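Local coordinates for GAF domain/HD domain protein (Geobacter sulfurreducens, PDB 3EEA) that is of unknown function but may have phosphatase activity as a whole protein, this piece being its GAF domain, probably a regulatory module, at the interface of chains A and B. Numbering follows the deposited sequence. Chains: chain A/B, GAF domain/HD domain protein.

Contact 1: the interface of chains A and B. Residues chain A 24, 28, 142; chain B 24, 28, 146.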
# COMPACT_ATOMS: atom_id res chain seq x y z
N LEU A 24 -2.86 2.67 -6.60
CA LEU A 24 -3.43 2.28 -5.30
C LEU A 24 -4.06 3.48 -4.58
O LEU A 24 -5.17 3.35 -4.04
CB LEU A 24 -2.37 1.65 -4.41
CG LEU A 24 -2.87 1.02 -3.13
CD1 LEU A 24 -3.95 -0.02 -3.44
CD2 LEU A 24 -1.70 0.45 -2.34
N LEU A 28 -7.99 3.97 -3.41
CA LEU A 28 -8.33 4.07 -1.99
C LEU A 28 -8.95 5.41 -1.59
O LEU A 28 -9.64 5.48 -0.58
CB LEU A 28 -7.05 3.88 -1.14
CG LEU A 28 -6.55 2.44 -1.15
CD1 LEU A 28 -5.23 2.32 -0.43
CD2 LEU A 28 -7.67 1.49 -0.58
N ILE A 142 -4.00 7.49 5.52
CA ILE A 142 -3.77 6.44 4.50
C ILE A 142 -2.75 6.88 3.46
O ILE A 142 -1.79 6.15 3.17
CB ILE A 142 -5.08 6.04 3.81
CG1 ILE A 142 -6.02 5.41 4.87
CG2 ILE A 142 -4.74 5.07 2.64
CD1 ILE A 142 -7.43 5.19 4.43
N LEU B 24 -6.69 -2.14 6.42
CA LEU B 24 -7.29 -1.83 5.12
C LEU B 24 -8.10 -3.03 4.59
O LEU B 24 -9.19 -2.87 4.03
CB LEU B 24 -6.21 -1.46 4.13
CG LEU B 24 -5.76 -0.01 4.28
CD1 LEU B 24 -4.65 0.34 3.34
CD2 LEU B 24 -6.96 0.94 4.03
N LEU B 28 -12.11 -2.96 3.76
CA LEU B 28 -12.58 -3.03 2.37
C LEU B 28 -13.18 -4.37 1.97
O LEU B 28 -13.91 -4.43 1.02
CB LEU B 28 -11.45 -2.70 1.43
CG LEU B 28 -10.94 -1.26 1.64
CD1 LEU B 28 -9.73 -1.17 0.75
CD2 LEU B 28 -12.00 -0.27 1.24
N LEU B 146 -3.66 -4.82 -2.38
CA LEU B 146 -3.17 -4.45 -1.06
C LEU B 146 -2.02 -5.35 -0.60
O LEU B 146 -1.02 -4.88 -0.06
CB LEU B 146 -4.28 -4.56 -0.01
CG LEU B 146 -5.37 -3.50 -0.14
CD1 LEU B 146 -6.50 -3.91 0.73
CD2 LEU B 146 -4.81 -2.11 0.23
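A:Leu28 and B:Leu28, the last residues of the two 14-28 helices, meet at the middle of a small aliphatic patch. The branch CD2 of A:Leu28 rests on CD1 of B:Leu28 at 3.6 Å, the two side chains crossing at about a right angle. In each copy CG lies beside the backbone N and anti to the carbonyl carbon (chi1 -71° in A:Leu28), which sends the branched end out toward the partner. The burial is uneven: the partner hides 55 Å² of A:Leu28 but only 19 Å² of B:Leu28.

Looser contacts lie beside this pair. CD1 of A:Leu24 stands 4.3 Å from CD2 of B:Leu146, and in another direction CD1 of A:Ile142 comes to 4.3 Å from CD2 of B:Leu24. The two copies of Leu24 take different side-chain torsions: in A:Leu24 CG is anti to the backbone N (chi1 -171°), whereas in B:Leu24 it has swung beside that N (chi1 -81°), and equivalent residues present different branches and have different neighbours. Within chain B, CD1 of B:Leu146 lies beside CD1 of B:Leu28 at 4.2 Å. The patch lies where the C-terminal end of helix 14-28 packs beside the first half of the long final helix, which starts at residue 137, on the helical side of each GAF domain.

Contact 2: the interface of chains A and B. Residues chain A 145, 149, 152; chain B 12, 17, 20, 149, 153, 157.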
# COMPACT_ATOMS: atom_id res chain seq x y z
N ASP A 145 0.80 7.19 4.91
CA ASP A 145 1.36 5.84 5.11
C ASP A 145 1.89 5.25 3.81
O ASP A 145 3.06 4.80 3.73
CB ASP A 145 0.30 4.94 5.71
CG ASP A 145 0.09 5.17 7.20
OD1 ASP A 145 1.02 5.60 7.88
OD2 ASP A 145 -1.01 4.78 7.69
N HIS A 149 5.70 4.39 2.58
CA HIS A 149 6.17 3.11 2.13
C HIS A 149 6.92 3.17 0.79
O HIS A 149 8.00 2.55 0.63
CB HIS A 149 5.02 2.12 2.01
CG HIS A 149 4.28 1.90 3.27
ND1 HIS A 149 3.01 1.34 3.29
CD2 HIS A 149 4.58 2.22 4.55
CE1 HIS A 149 2.57 1.32 4.53
NE2 HIS A 149 3.50 1.84 5.32
N LEU A 152 10.41 4.83 1.00
CA LEU A 152 11.46 3.98 1.54
C LEU A 152 12.02 3.02 0.47
O LEU A 152 13.26 2.84 0.29
CB LEU A 152 10.87 3.19 2.70
CG LEU A 152 11.72 2.16 3.37
CD1 LEU A 152 13.01 2.81 3.88
CD2 LEU A 152 10.81 1.64 4.59
N THR B 12 8.20 4.05 9.20
CA THR B 12 7.41 2.82 9.31
C THR B 12 8.34 1.68 9.71
O THR B 12 9.57 1.86 9.85
CB THR B 12 6.64 2.54 7.97
OG1 THR B 12 5.74 1.44 8.15
CG2 THR B 12 7.61 2.18 6.81
N VAL B 17 3.55 -1.91 8.90
CA VAL B 17 3.00 -2.26 7.57
C VAL B 17 1.95 -3.35 7.68
O VAL B 17 0.87 -3.24 7.07
CB VAL B 17 4.11 -2.67 6.55
CG1 VAL B 17 3.48 -3.22 5.22
CG2 VAL B 17 5.00 -1.44 6.27
N ASP B 20 -1.22 -1.91 9.16
CA ASP B 20 -1.86 -1.14 8.11
C ASP B 20 -2.57 -2.04 7.09
O ASP B 20 -3.71 -1.75 6.66
CB ASP B 20 -0.85 -0.26 7.37
CG ASP B 20 -0.24 0.85 8.23
OD1 ASP B 20 -0.73 1.16 9.36
OD2 ASP B 20 0.78 1.42 7.73
N HIS B 149 1.41 -4.61 -2.53
CA HIS B 149 2.05 -3.45 -1.95
C HIS B 149 2.80 -3.83 -0.66
O HIS B 149 3.97 -3.46 -0.47
CB HIS B 149 1.02 -2.36 -1.65
CG HIS B 149 1.60 -1.15 -0.96
ND1 HIS B 149 1.68 -1.03 0.42
CD2 HIS B 149 2.09 0.01 -1.47
CE1 HIS B 149 2.18 0.16 0.72
NE2 HIS B 149 2.43 0.81 -0.40
N VAL B 153 7.11 -3.77 0.23
CA VAL B 153 7.67 -2.92 1.31
C VAL B 153 8.30 -3.77 2.39
O VAL B 153 9.41 -3.51 2.84
CB VAL B 153 6.65 -1.95 1.90
CG1 VAL B 153 7.39 -0.89 2.76
CG2 VAL B 153 5.92 -1.28 0.77
N MET B 157 12.21 -3.91 3.70
CA MET B 157 12.60 -3.74 5.08
C MET B 157 13.36 -4.94 5.64
O MET B 157 14.34 -4.81 6.29
CB MET B 157 11.41 -3.40 5.96
CG MET B 157 10.55 -2.37 5.42
SD MET B 157 9.10 -1.94 6.43
CE MET B 157 9.88 -0.63 7.01
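The imidazole of A:His149 is sandwiched: CG2 of B:Val17 sits 3.7 Å above one face, toward the rim, and the backbone O of A:Asp145, one helical turn earlier, lies 3.1 Å above the ring plane over the centre of the opposite face. At its edge, in plane, are OD2 of B:Asp20 and the ring of B:His149. This is the helical face of a GAF domain, set against its copy in the deposited dimer.

The carboxylate of B:Asp20 is turned only 25° from the imidazole plane, and its OD2 is 3.7 Å from NE2 of A:His149, long for a hydrogen bond; if the imidazole is protonated, the two could attract. The same OD2 also lies 3.8 Å from OD2 of A:Asp145; two carboxylates this near could raise each other's proton affinity, and a protonated imidazole beside them could offset this. The approach of CE1 of B:His149 to ND1 of A:His149 is too short for a carbon and is doubtful.

The two histidines differ in pose. CG of A:His149 is beside the backbone N (chi1 -58°), carrying the ring across to chain B, while in B:His149 it is anti to that N (chi1 176°), and the partner hides far less of it. Beneath the A ring's stem, CG2 of B:Val153 touches CB of A:His149 at 3.7 Å, and the methyl CG2 of B:Thr12 meets the ring carbon CD2 of A:His149 at 3.8 Å. Replacing A:His149 with an alanine would probably open a gap between B:Thr12, B:Val17 and B:His149 and leave the B:Asp20 carboxylate without the imidazole edge beside it. Farther along the helix, CD2 of A:Leu152 presses on CE of B:Met157 at 3.4 Å, tight for two carbons, the side chains crossing nearly at right angles.

Contact 1 and contact 2 are neighbouring stretches of one interface, their C-alpha centres about 13 Å apart. Both draw on the long final helix of each chain and on helix 14-28 of chain B, with contact 2 adding the loop residue B:Thr12; among the residues described, helix 14-28 of chain A appears in contact 1. Moving from contact 1 to contact 2 takes the lining from aliphatic to mixed, with histidine and acidic groups. Different side-chain poses at equivalent positions in both fit an interface that is not an exact two-fold. Whether this pairing exists in the full-length protein cannot be told from the structure alone.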